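Local coordinates for protein dioxygenase (PDB 5V2D) that probably cleaves the central double bond of lignostilbenes with dioxygen at a four-histidine iron centre, as a member of the carotenoid cleavage oxygenase family, at residues I145-V150 against W174-Q179; G196-F201 against F216-D221; P398-N403 against G430-F435; S32-K37 against N459-E464. All coordinates share one frame; numbering follows the deposited sequence.

Contact 1: residues I145-V150 against W174-Q179; sequences IPHNGV and WTFDGQ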
loop_
_atom_site.group_PDB
_atom_site.type_symbol
_atom_site.label_atom_id
_atom_site.label_comp_id
_atom_site.label_asym_id
_atom_site.label_seq_id
_atom_site.Cartn_x
_atom_site.Cartn_y
_atom_site.Cartn_z
ATOM N N ILE A 145 -10.457 -0.356 1.417
ATOM C CA ILE A 145 -11.298 0.035 0.282
ATOM C C ILE A 145 -12.751 -0.197 0.618
ATOM O O ILE A 145 -13.066 -1.177 1.276
ATOM C CB ILE A 145 -10.899 -0.744 -0.992
ATOM C CG1 ILE A 145 -11.353 -0.020 -2.214
ATOM C CG2 ILE A 145 -11.447 -2.187 -1.005
ATOM C CD1 ILE A 145 -10.835 -0.610 -3.494
ATOM N N PRO A 146 -13.653 0.719 0.214
ATOM C CA PRO A 146 -15.091 0.443 0.403
ATOM C C PRO A 146 -15.584 -0.573 -0.606
ATOM O O PRO A 146 -15.236 -0.514 -1.761
ATOM C CB PRO A 146 -15.796 1.817 0.097
ATOM C CG PRO A 146 -14.711 2.788 0.040
ATOM C CD PRO A 146 -13.468 2.027 -0.403
ATOM N N HIS A 147 -16.406 -1.499 -0.149
ATOM C CA HIS A 147 -16.995 -2.503 -1.070
ATOM C C HIS A 147 -18.261 -3.081 -0.426
ATOM O O HIS A 147 -18.269 -3.514 0.721
ATOM C CB HIS A 147 -15.981 -3.609 -1.402
ATOM C CG HIS A 147 -16.607 -4.806 -2.055
ATOM N ND1 HIS A 147 -17.030 -4.776 -3.375
ATOM C CD2 HIS A 147 -16.942 -6.027 -1.554
ATOM C CE1 HIS A 147 -17.549 -5.966 -3.675
ATOM N NE2 HIS A 147 -17.519 -6.743 -2.596
ATOM N N ASN A 148 -19.369 -3.026 -1.193
ATOM C CA ASN A 148 -20.633 -3.686 -0.822
ATOM C C ASN A 148 -21.056 -3.371 0.587
ATOM O O ASN A 148 -21.375 -4.275 1.395
ATOM C CB ASN A 148 -20.416 -5.213 -1.006
ATOM C CG ASN A 148 -21.694 -6.016 -0.986
ATOM O OD1 ASN A 148 -22.758 -5.481 -1.234
ATOM N ND2 ASN A 148 -21.568 -7.339 -0.694
ATOM N N GLY A 149 -21.010 -2.101 0.932
ATOM C CA GLY A 149 -21.560 -1.621 2.175
ATOM C C GLY A 149 -20.667 -1.739 3.409
ATOM O O GLY A 149 -21.074 -1.414 4.513
ATOM N N VAL A 150 -19.443 -2.238 3.212
ATOM C CA VAL A 150 -18.449 -2.260 4.275
ATOM C C VAL A 150 -17.129 -1.637 3.830
ATOM O O VAL A 150 -16.892 -1.360 2.645
ATOM C CB VAL A 150 -18.219 -3.707 4.822
ATOM C CG1 VAL A 150 -19.505 -4.301 5.326
ATOM C CG2 VAL A 150 -17.595 -4.629 3.808
ATOM N N TRP A 174 -14.054 -11.229 5.920
ATOM C CA TRP A 174 -14.976 -11.135 4.785
ATOM C C TRP A 174 -14.652 -12.204 3.760
ATOM O O TRP A 174 -13.606 -12.196 3.140
ATOM C CB TRP A 174 -14.889 -9.740 4.121
ATOM C CG TRP A 174 -16.019 -9.371 3.282
ATOM C CD1 TRP A 174 -16.035 -9.329 1.944
ATOM C CD2 TRP A 174 -17.313 -8.983 3.696
ATOM N NE1 TRP A 174 -17.250 -8.888 1.472
ATOM C CE2 TRP A 174 -18.069 -8.689 2.520
ATOM C CE3 TRP A 174 -17.925 -8.841 4.945
ATOM C CZ2 TRP A 174 -19.401 -8.276 2.552
ATOM C CZ3 TRP A 174 -19.255 -8.429 4.988
ATOM C CH2 TRP A 174 -19.961 -8.120 3.799
ATOM N N THR A 175 -15.594 -13.105 3.548
ATOM C CA THR A 175 -15.387 -14.256 2.599
ATOM C C THR A 175 -16.027 -14.014 1.242
ATOM O O THR A 175 -15.940 -14.834 0.376
ATOM C CB THR A 175 -16.039 -15.559 3.195
ATOM O OG1 THR A 175 -17.435 -15.314 3.264
ATOM C CG2 THR A 175 -15.554 -15.841 4.611
ATOM N N PHE A 176 -16.627 -12.862 1.043
ATOM C CA PHE A 176 -17.406 -12.507 -0.174
ATOM C C PHE A 176 -18.516 -13.559 -0.369
ATOM O O PHE A 176 -18.571 -14.202 -1.429
ATOM C CB PHE A 176 -16.523 -12.356 -1.426
ATOM C CG PHE A 176 -15.455 -11.296 -1.290
ATOM C CD1 PHE A 176 -14.235 -11.588 -0.677
ATOM C CD2 PHE A 176 -15.700 -10.033 -1.765
ATOM C CE1 PHE A 176 -13.247 -10.605 -0.587
ATOM C CE2 PHE A 176 -14.739 -9.023 -1.639
ATOM C CZ PHE A 176 -13.484 -9.338 -1.082
ATOM N N ASP A 177 -19.306 -13.726 0.655
ATOM C CA ASP A 177 -20.414 -14.728 0.673
ATOM C C ASP A 177 -19.980 -16.135 0.261
ATOM O O ASP A 177 -20.671 -16.784 -0.489
ATOM C CB ASP A 177 -21.560 -14.219 -0.243
ATOM C CG ASP A 177 -22.139 -12.896 0.235
ATOM O OD1 ASP A 177 -22.129 -11.826 -0.469
ATOM O OD2 ASP A 177 -22.576 -12.891 1.393
ATOM N N GLY A 178 -18.787 -16.552 0.709
ATOM C CA GLY A 178 -18.212 -17.828 0.378
ATOM C C GLY A 178 -17.723 -18.029 -1.015
ATOM O O GLY A 178 -17.327 -19.118 -1.332
ATOM N N GLN A 179 -17.657 -17.005 -1.862
ATOM C CA GLN A 179 -17.301 -17.207 -3.267
ATOM C C GLN A 179 -15.828 -17.283 -3.577
ATOM O O GLN A 179 -15.452 -17.745 -4.654
ATOM C CB GLN A 179 -17.930 -16.124 -4.152
ATOM C CG GLN A 179 -19.445 -16.055 -4.127
ATOM C CD GLN A 179 -20.000 -14.776 -4.715
ATOM O OE1 GLN A 179 -20.424 -14.732 -5.876
ATOM N NE2 GLN A 179 -19.928 -13.690 -3.934
HETATM O O HOH W 1 -18.816 -8.532 -0.934
HETATM O O HOH W 2 -23.365 -9.453 0.530
#
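Val150 and Trp174 meet through a CH-pi contact: CG2 of Val150 stands 4.1 Å from the centroid of the Trp174 six-membered ring, almost exactly on the ring normal. The second methyl, CG1, lies 4.1 Å from CH2 of Trp174. Among the aromatic groups, the His147 ring approaches Phe176 obliquely, the planes 48° apart and CD2 of His147 3.7 Å from CE2 of Phe176. That phenyl carries CD1 of Trp174 over the centre of one face and stacks with Phe185. Polar groups are joined by water. One water, in the indole plane, takes N-H bonds from NE1 of Trp174 (2.9 Å from its oxygen) and from ND2 of Asn148, and is also bonded to NE2 of His147, 2.8 Å away. The same ND2 of Asn148 gives its other bond to a second water, which donates to OD1 of Asp177. Asn148 reaches both because its CG is anti to the backbone N (chi1 -166°), which carries the amide across the edge of the indole, the two planes 78° apart. The strand pair 143-147 and 150-154, closed by a type I' turn from His147 to Val150, thereby meets the loop that follows strand 170-173, the far edge strand of the same four-stranded sheet. With no direct hydrogen bond between the segments, the polar linkage runs through water, and one shared water ties His147, Asn148 and Trp174 together.

Contact 2: residues G196-F201 against F216-D221; sequences GNLLAF and FELSPD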
loop_
_atom_site.group_PDB
_atom_site.type_symbol
_atom_site.label_atom_id
_atom_site.label_comp_id
_atom_site.label_asym_id
_atom_site.label_seq_id
_atom_site.Cartn_x
_atom_site.Cartn_y
_atom_site.Cartn_z
ATOM N N GLY A 196 -18.113 0.164 -11.093
ATOM C CA GLY A 196 -17.931 -0.009 -9.656
ATOM C C GLY A 196 -17.514 -1.437 -9.262
ATOM O O GLY A 196 -17.508 -1.741 -8.047
ATOM N N ASN A 197 -17.184 -2.305 -10.240
ATOM C CA ASN A 197 -16.705 -3.649 -9.926
ATOM C C ASN A 197 -15.380 -3.566 -9.123
ATOM O O ASN A 197 -14.535 -2.683 -9.359
ATOM C CB ASN A 197 -16.449 -4.471 -11.161
ATOM C CG ASN A 197 -17.748 -4.878 -11.911
ATOM O OD1 ASN A 197 -18.841 -4.595 -11.456
ATOM N ND2 ASN A 197 -17.596 -5.579 -13.000
ATOM N N LEU A 198 -15.184 -4.579 -8.274
ATOM C CA LEU A 198 -13.945 -4.771 -7.527
ATOM C C LEU A 198 -13.116 -5.718 -8.304
ATOM O O LEU A 198 -13.538 -6.849 -8.569
ATOM C CB LEU A 198 -14.229 -5.294 -6.131
ATOM C CG LEU A 198 -13.049 -5.437 -5.172
ATOM C CD1 LEU A 198 -12.543 -4.047 -4.869
ATOM C CD2 LEU A 198 -13.515 -6.054 -3.897
ATOM N N LEU A 199 -11.945 -5.259 -8.716
ATOM C CA LEU A 199 -11.008 -6.032 -9.503
ATOM C C LEU A 199 -9.889 -6.444 -8.554
ATOM O O LEU A 199 -9.270 -5.586 -7.872
ATOM C CB LEU A 199 -10.455 -5.205 -10.610
ATOM C CG LEU A 199 -11.524 -4.349 -11.384
ATOM C CD1 LEU A 199 -10.870 -3.666 -12.585
ATOM C CD2 LEU A 199 -12.687 -5.141 -11.909
ATOM N N ALA A 200 -9.650 -7.744 -8.404
ATOM C CA ALA A 200 -8.753 -8.216 -7.409
ATOM C C ALA A 200 -8.021 -9.483 -7.894
ATOM O O ALA A 200 -8.227 -9.925 -9.005
ATOM C CB ALA A 200 -9.543 -8.492 -6.128
ATOM N N PHE A 201 -7.141 -10.006 -7.053
ATOM C CA PHE A 201 -6.371 -11.183 -7.434
ATOM C C PHE A 201 -5.815 -11.832 -6.184
ATOM O O PHE A 201 -5.915 -11.260 -5.079
ATOM C CB PHE A 201 -5.286 -10.842 -8.440
ATOM C CG PHE A 201 -4.132 -10.087 -7.856
ATOM C CD1 PHE A 201 -2.972 -10.788 -7.362
ATOM C CD2 PHE A 201 -4.149 -8.719 -7.758
ATOM C CE1 PHE A 201 -1.949 -10.091 -6.768
ATOM C CE2 PHE A 201 -3.079 -8.021 -7.175
ATOM C CZ PHE A 201 -1.983 -8.690 -6.694
ATOM N N PHE A 216 -9.859 -12.158 -9.936
ATOM C CA PHE A 216 -11.238 -12.078 -9.534
ATOM C C PHE A 216 -11.881 -10.762 -9.946
ATOM O O PHE A 216 -11.281 -9.699 -9.747
ATOM C CB PHE A 216 -11.387 -12.094 -8.003
ATOM C CG PHE A 216 -10.868 -13.295 -7.355
ATOM C CD1 PHE A 216 -9.776 -13.227 -6.464
ATOM C CD2 PHE A 216 -11.502 -14.505 -7.563
ATOM C CE1 PHE A 216 -9.345 -14.365 -5.795
ATOM C CE2 PHE A 216 -11.040 -15.677 -6.898
ATOM C CZ PHE A 216 -9.941 -15.580 -6.024
ATOM N N GLU A 217 -13.150 -10.837 -10.411
ATOM C CA GLU A 217 -13.914 -9.664 -10.688
ATOM C C GLU A 217 -15.260 -9.767 -10.013
ATOM O O GLU A 217 -16.033 -10.706 -10.302
ATOM C CB GLU A 217 -14.027 -9.447 -12.184
ATOM C CG GLU A 217 -14.747 -8.122 -12.499
ATOM C CD GLU A 217 -14.331 -7.482 -13.840
ATOM O OE1 GLU A 217 -15.067 -6.524 -14.143
ATOM O OE2 GLU A 217 -13.307 -7.847 -14.519
ATOM N N LEU A 218 -15.558 -8.799 -9.123
ATOM C CA LEU A 218 -16.765 -8.739 -8.345
ATOM C C LEU A 218 -17.629 -7.526 -8.641
ATOM O O LEU A 218 -17.121 -6.424 -8.905
ATOM C CB LEU A 218 -16.511 -8.835 -6.840
ATOM C CG LEU A 218 -15.758 -10.113 -6.375
ATOM C CD1 LEU A 218 -14.392 -9.783 -5.832
ATOM C CD2 LEU A 218 -16.538 -10.913 -5.377
ATOM N N SER A 219 -18.954 -7.734 -8.621
ATOM C CA SER A 219 -19.887 -6.692 -8.839
ATOM C C SER A 219 -19.930 -5.825 -7.638
ATOM O O SER A 219 -19.472 -6.214 -6.543
ATOM C CB SER A 219 -21.308 -7.308 -9.139
ATOM O OG SER A 219 -21.940 -7.651 -7.924
ATOM N N PRO A 220 -20.462 -4.603 -7.789
ATOM C CA PRO A 220 -20.542 -3.708 -6.594
ATOM C C PRO A 220 -21.384 -4.238 -5.443
ATOM O O PRO A 220 -21.203 -3.817 -4.293
ATOM C CB PRO A 220 -21.127 -2.398 -7.158
ATOM C CG PRO A 220 -21.624 -2.719 -8.498
ATOM C CD PRO A 220 -21.018 -3.965 -9.010
ATOM N N ASP A 221 -22.294 -5.140 -5.740
ATOM C CA ASP A 221 -23.111 -5.817 -4.730
ATOM C C ASP A 221 -22.550 -7.166 -4.331
ATOM O O ASP A 221 -23.225 -7.933 -3.665
ATOM C CB ASP A 221 -24.576 -5.833 -5.263
ATOM C CG ASP A 221 -25.050 -4.357 -5.488
ATOM O OD1 ASP A 221 -24.918 -3.637 -4.495
ATOM O OD2 ASP A 221 -25.292 -3.837 -6.619
#
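Leu198 and Leu218 form an antiparallel hydrogen-bonded pair, and Ala200 and Phe216 form the next; between them Leu199 and Glu217 are a non-hydrogen-bonded pair. Four backbone bonds hold the ladder, N and O of Leu198 with O and N of Leu218, and N and O of Ala200 with O and N of Phe216; the shortest runs from N of Leu198 to O of Leu218 (2.7 Å). CA of Glu217 adds a CA-H...O contact to O of Leu198. These strands, 198-203 and 212-218, are the two arms of a beta hairpin at the middle of a four-stranded antiparallel sheet, consistent with one blade of the seven-bladed propeller of the carotenoid cleavage oxygenase family. Side-chain polarity gathers at Asn197: its ND2 gives a straight bond to OE1 of Glu217 (2.9 Å, 168° at hydrogen), in its own amide plane and onto the anti lone pair. The amide and carboxylate planes are 73° apart. OE1 of Glu217 also pairs with Arg284, and OE2 with Tyr215. CG of Glu217 is anti to its backbone N (chi1 -175°) and the chain stays extended, which carries the carboxylate alongside Leu199 to the Asn197 amide. There CD2 of Leu199 packs 3.5 Å from CD of Glu217. On the Leu198 and Leu218 face the contact is apolar, CB to CB 4.3 Å. Beyond the strand ends, CB of Pro220 rests 3.8 Å from O of Gly196, and its CD faces OD1 of Asn197 at 3.3 Å.

Contact 3: residues P398-N403 against G430-F435; sequences PYNPAN and GDSGCF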
loop_
_atom_site.group_PDB
_atom_site.type_symbol
_atom_site.label_atom_id
_atom_site.label_comp_id
_atom_site.label_asym_id
_atom_site.label_seq_id
_atom_site.Cartn_x
_atom_site.Cartn_y
_atom_site.Cartn_z
ATOM N N PRO A 398 16.889 21.073 2.051
ATOM C CA PRO A 398 17.296 21.140 3.431
ATOM C C PRO A 398 16.576 20.073 4.330
ATOM O O PRO A 398 15.398 19.742 4.091
ATOM C CB PRO A 398 16.889 22.563 3.871
ATOM C CG PRO A 398 16.246 23.241 2.683
ATOM C CD PRO A 398 16.234 22.311 1.523
ATOM N N TYR A 399 17.281 19.606 5.343
ATOM C CA TYR A 399 16.803 18.579 6.275
ATOM C C TYR A 399 17.239 18.962 7.676
ATOM O O TYR A 399 18.415 18.972 8.006
ATOM C CB TYR A 399 17.413 17.242 5.879
ATOM C CG TYR A 399 16.950 16.066 6.743
ATOM C CD1 TYR A 399 17.641 15.701 7.869
ATOM C CD2 TYR A 399 15.835 15.329 6.393
ATOM C CE1 TYR A 399 17.221 14.652 8.673
ATOM C CE2 TYR A 399 15.385 14.229 7.169
ATOM C CZ TYR A 399 16.055 13.900 8.314
ATOM O OH TYR A 399 15.668 12.840 9.121
ATOM N N ASN A 400 16.283 19.327 8.500
ATOM C CA ASN A 400 16.555 19.747 9.874
ATOM C C ASN A 400 17.200 18.589 10.642
ATOM O O ASN A 400 16.621 17.511 10.715
ATOM C CB ASN A 400 15.239 20.182 10.510
ATOM C CG ASN A 400 15.385 20.689 11.923
ATOM O OD1 ASN A 400 16.466 20.639 12.528
ATOM N ND2 ASN A 400 14.293 21.144 12.468
ATOM N N PRO A 401 18.415 18.787 11.202
ATOM C CA PRO A 401 19.028 17.632 11.918
ATOM C C PRO A 401 18.238 17.186 13.196
ATOM O O PRO A 401 18.343 16.016 13.588
ATOM C CB PRO A 401 20.458 18.108 12.234
ATOM C CG PRO A 401 20.628 19.403 11.482
ATOM C CD PRO A 401 19.266 19.995 11.311
ATOM N N ALA A 402 17.401 18.053 13.762
ATOM C CA ALA A 402 16.463 17.621 14.834
ATOM C C ALA A 402 15.378 16.619 14.368
ATOM O O ALA A 402 14.591 16.139 15.191
ATOM C CB ALA A 402 15.766 18.831 15.470
ATOM N N ASN A 403 15.333 16.339 13.075
ATOM C CA ASN A 403 14.491 15.272 12.571
ATOM C C ASN A 403 15.003 13.908 12.995
ATOM O O ASN A 403 14.233 12.964 12.957
ATOM C CB ASN A 403 14.409 15.262 11.030
ATOM C CG ASN A 403 13.767 16.521 10.445
ATOM O OD1 ASN A 403 13.148 17.324 11.180
ATOM N ND2 ASN A 403 13.918 16.698 9.124
ATOM N N GLY A 430 8.960 22.316 3.927
ATOM C CA GLY A 430 9.957 22.786 4.861
ATOM C C GLY A 430 10.883 21.638 5.218
ATOM O O GLY A 430 10.650 20.454 4.901
ATOM N N ASP A 431 11.921 21.973 5.979
ATOM C CA ASP A 431 12.958 21.021 6.294
ATOM C C ASP A 431 12.586 19.989 7.412
ATOM O O ASP A 431 13.409 19.169 7.766
ATOM C CB ASP A 431 14.267 21.792 6.661
ATOM C CG ASP A 431 14.223 22.588 7.960
ATOM O OD1 ASP A 431 13.231 22.561 8.701
ATOM O OD2 ASP A 431 15.249 23.243 8.272
ATOM N N SER A 432 11.386 20.050 7.952
ATOM C CA SER A 432 10.993 19.126 9.023
ATOM C C SER A 432 9.720 18.402 8.765
ATOM O O SER A 432 9.069 18.039 9.694
ATOM C CB SER A 432 10.821 19.867 10.351
ATOM O OG SER A 432 11.845 20.801 10.488
ATOM N N GLY A 433 9.448 18.166 7.504
ATOM C CA GLY A 433 8.211 17.615 7.033
ATOM C C GLY A 433 8.399 16.498 6.032
ATOM O O GLY A 433 9.271 16.535 5.205
ATOM N N CYS A 434 7.526 15.484 6.113
ATOM C CA CYS A 434 7.407 14.506 5.077
ATOM C C CYS A 434 6.002 13.937 5.053
ATOM O O CYS A 434 5.179 14.226 5.926
ATOM C CB CYS A 434 8.441 13.389 5.290
ATOM S SG CYS A 434 8.243 12.489 6.857
ATOM N N PHE A 435 5.731 13.192 4.000
ATOM C CA PHE A 435 4.377 12.837 3.647
ATOM C C PHE A 435 4.062 11.339 3.774
ATOM O O PHE A 435 4.917 10.506 3.663
ATOM C CB PHE A 435 4.112 13.217 2.228
ATOM C CG PHE A 435 4.224 14.715 1.976
ATOM C CD1 PHE A 435 3.198 15.566 2.280
ATOM C CD2 PHE A 435 5.367 15.220 1.351
ATOM C CE1 PHE A 435 3.323 16.931 2.052
ATOM C CE2 PHE A 435 5.495 16.574 1.123
ATOM C CZ PHE A 435 4.444 17.428 1.480
#
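The backbones of Asn400 and Asp431 meet in a single direct bond, N of Asn400 to O of Asp431 (3.0 Å), beside the closest approach of the two chains, CA of Tyr399 to CA of Asp431 at 4.6 Å. A second donor grips the same oxygen: ND2 of Asn403 reaches O of Asp431 at 2.9 Å, in the carbonyl plane and close to its own amide plane. ND2 of Asn403 also lies over the centre of one face of the Tyr399 ring, 3.4 Å above it, and its OD1 is 3.5 Å from CB of Ser432. Asn400 works with both ends of its amide. With CG anti to the backbone N (chi1 -178°), the group extends toward Ser432, where ND2 gives an in-plane bond to OG of Ser432 (3.2 Å). OG of Ser432 in turn donates to OD1 of Asp431, met from above the carboxylate plane, which makes a chain of bonds from amide to hydroxyl to carboxylate. CB of Asn400 sits 3.6 Å from OD1 of Asp431, and CB of Pro398 is 3.9 Å from CB of Asp431. Tyr399 turns the other way, its OH bonded to O of Gly404 and its ring edge-to-face with Phe410. OD1 of Asn400 accepts from N of Ala402, from above the amide plane. That bond makes an Asx turn leading into the short 3-10 segment 401-403, and the arrangement is a surface loop between strands 387-392 and 413-418 held by two side-chain amides and a backbone N-H against the entry to strand 433-442, an edge strand of its sheet.

Contact 4: residues S32-K37 against N459-E464; sequences SGALYK and NLIAEE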
loop_
_atom_site.group_PDB
_atom_site.type_symbol
_atom_site.label_atom_id
_atom_site.label_comp_id
_atom_site.label_asym_id
_atom_site.label_seq_id
_atom_site.Cartn_x
_atom_site.Cartn_y
_atom_site.Cartn_z
ATOM N N SER A 32 11.437 3.531 16.072
ATOM C CA SER A 32 11.985 4.786 16.549
ATOM C C SER A 32 11.601 5.988 15.677
ATOM O O SER A 32 11.218 5.826 14.523
ATOM C CB SER A 32 13.527 4.716 16.507
ATOM O OG SER A 32 13.972 3.630 17.259
ATOM N N GLY A 33 11.699 7.196 16.312
ATOM C CA GLY A 33 11.513 8.403 15.575
ATOM C C GLY A 33 10.036 8.705 15.356
ATOM O O GLY A 33 9.159 7.915 15.748
ATOM N N ALA A 34 9.762 9.833 14.741
ATOM C CA ALA A 34 8.385 10.269 14.544
ATOM C C ALA A 34 7.610 9.327 13.646
ATOM O O ALA A 34 6.433 9.086 13.876
ATOM C CB ALA A 34 8.369 11.655 13.931
ATOM N N LEU A 35 8.239 8.776 12.657
ATOM C CA LEU A 35 7.523 7.897 11.727
ATOM C C LEU A 35 7.182 6.498 12.382
ATOM O O LEU A 35 6.093 5.993 12.132
ATOM C CB LEU A 35 8.330 7.669 10.489
ATOM C CG LEU A 35 7.924 8.562 9.309
ATOM C CD1 LEU A 35 7.655 9.966 9.628
ATOM C CD2 LEU A 35 8.731 8.368 8.076
ATOM N N TYR A 36 8.110 5.915 13.116
ATOM C CA TYR A 36 7.985 4.499 13.489
ATOM C C TYR A 36 7.841 4.178 14.956
ATOM O O TYR A 36 7.579 3.039 15.319
ATOM C CB TYR A 36 9.102 3.639 12.819
ATOM C CG TYR A 36 9.037 3.761 11.312
ATOM C CD1 TYR A 36 7.957 3.208 10.584
ATOM C CD2 TYR A 36 10.009 4.461 10.590
ATOM C CE1 TYR A 36 7.843 3.354 9.244
ATOM C CE2 TYR A 36 9.896 4.594 9.200
ATOM C CZ TYR A 36 8.792 4.084 8.550
ATOM O OH TYR A 36 8.648 4.207 7.204
ATOM N N LYS A 37 7.899 5.177 15.827
ATOM C CA LYS A 37 7.607 4.912 17.168
ATOM C C LYS A 37 6.154 4.410 17.260
ATOM O O LYS A 37 5.261 4.922 16.588
ATOM C CB LYS A 37 7.800 6.156 18.003
ATOM C CG LYS A 37 7.585 6.032 19.463
ATOM C CD LYS A 37 7.760 7.432 20.152
ATOM C CE LYS A 37 9.131 8.093 19.939
ATOM N NZ LYS A 37 9.034 9.528 20.370
ATOM N N ASN A 459 3.770 14.671 8.242
ATOM C CA ASN A 459 4.458 14.343 9.453
ATOM C C ASN A 459 5.478 15.478 9.692
ATOM O O ASN A 459 6.402 15.632 8.893
ATOM C CB ASN A 459 5.232 13.003 9.350
ATOM C CG ASN A 459 4.441 11.899 8.707
ATOM O OD1 ASN A 459 3.358 11.594 9.170
ATOM N ND2 ASN A 459 4.965 11.371 7.504
ATOM N N LEU A 460 5.331 16.182 10.800
ATOM C CA LEU A 460 6.244 17.236 11.183
ATOM C C LEU A 460 7.160 16.568 12.173
ATOM O O LEU A 460 6.860 16.471 13.372
ATOM C CB LEU A 460 5.493 18.395 11.791
ATOM C CG LEU A 460 4.845 19.518 10.965
ATOM C CD1 LEU A 460 5.396 19.705 9.593
ATOM C CD2 LEU A 460 3.364 19.313 10.839
ATOM N N ILE A 461 8.240 16.030 11.663
ATOM C CA ILE A 461 8.949 15.010 12.392
ATOM C C ILE A 461 9.890 15.512 13.449
ATOM O O ILE A 461 10.208 14.733 14.357
ATOM C CB ILE A 461 9.664 14.025 11.485
ATOM C CG1 ILE A 461 10.651 14.658 10.561
ATOM C CG2 ILE A 461 8.686 13.251 10.654
ATOM C CD1 ILE A 461 11.375 13.608 9.722
ATOM N N ALA A 462 10.279 16.785 13.400
ATOM C CA ALA A 462 11.049 17.373 14.491
ATOM C C ALA A 462 10.137 17.651 15.649
ATOM O O ALA A 462 10.564 17.517 16.760
ATOM C CB ALA A 462 11.717 18.667 14.032
ATOM N N GLU A 463 8.892 18.027 15.419
ATOM C CA GLU A 463 7.980 18.277 16.549
ATOM C C GLU A 463 7.225 17.029 16.971
ATOM O O GLU A 463 6.539 17.058 17.945
ATOM C CB GLU A 463 6.981 19.344 16.202
ATOM C CG GLU A 463 7.621 20.631 15.705
ATOM C CD GLU A 463 6.489 21.548 15.152
ATOM O OE1 GLU A 463 6.544 22.044 14.024
ATOM O OE2 GLU A 463 5.424 21.750 15.805
ATOM N N GLU A 464 7.316 15.951 16.205
ATOM C CA GLU A 464 6.420 14.775 16.369
ATOM C C GLU A 464 4.930 15.156 16.383
ATOM O O GLU A 464 4.187 14.737 17.254
ATOM C CB GLU A 464 6.745 13.958 17.650
ATOM C CG GLU A 464 8.220 13.558 17.658
ATOM C CD GLU A 464 8.574 12.355 18.510
ATOM O OE1 GLU A 464 7.832 11.980 19.448
ATOM O OE2 GLU A 464 9.633 11.783 18.204
HETATM O O HOH W 3 11.730 11.835 14.133
#
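Lys37 and Glu464 are brought together by long side chains that cross at about a right angle: Lys37 leaves with CG anti to its N, stays extended through chi2 and bends at chi3 (-58°), while Glu464 is extended beyond CG. NZ of Lys37 forms a salt bridge to OE1 of Glu464 (2.9 Å) on the syn lone pair, with a weak bond to OE2 of Glu464. Below this charged pair the packing is apolar. CB of Ala34 sits 3.6 Å from CB of Ile461, and CD1 of Leu35 lies 3.6 Å from CG2 of Ile461. With CG2 of Ile461 opposite its carbonyl carbon (CG1 at chi1 58°), that methyl faces the helix. CD1 of Leu35 also comes to 3.7 Å from ND2 of Asn459, whose OD1 is bonded to Gln436. One water bridges the backbones, accepting from N of Ala34 (2.9 Å from its oxygen) and donating to O of Ile461. Arg489 binds O of Ala34 and O of Lys37, and Arg491 binds O of Tyr36, so the short helix has polar partners beyond this contact as well. Here the N-terminal helix 33-36 packs on the end of strand 452-460 and the turn that leads to strand 465-472, neighbours in a five-stranded antiparallel sheet, consistent with a blade of the seven-bladed propeller of the carotenoid cleavage oxygenase family.

The four contacts form two groups on opposite sides of the chain's centre. Contacts 1 and 2, centred 10 Å apart, touch where His147 meets Leu198 and Ser219; they come in series along the chain and lie in two successive four-stranded sheets. Contacts 3 and 4, also 10 Å apart between centres, both reach one five-stranded sheet through strands 433-442 and 452-460, which are neighbours, with Cys434 O probably bonded to Asn459 N. The groups are 35 to 41 Å apart, centre to centre. Contact 4 joins residues 32-37 to 459-464, so the other three lie between its ends, and the N-terminal helix meets a late sheet, consistent with a blade of the family's seven-bladed propeller.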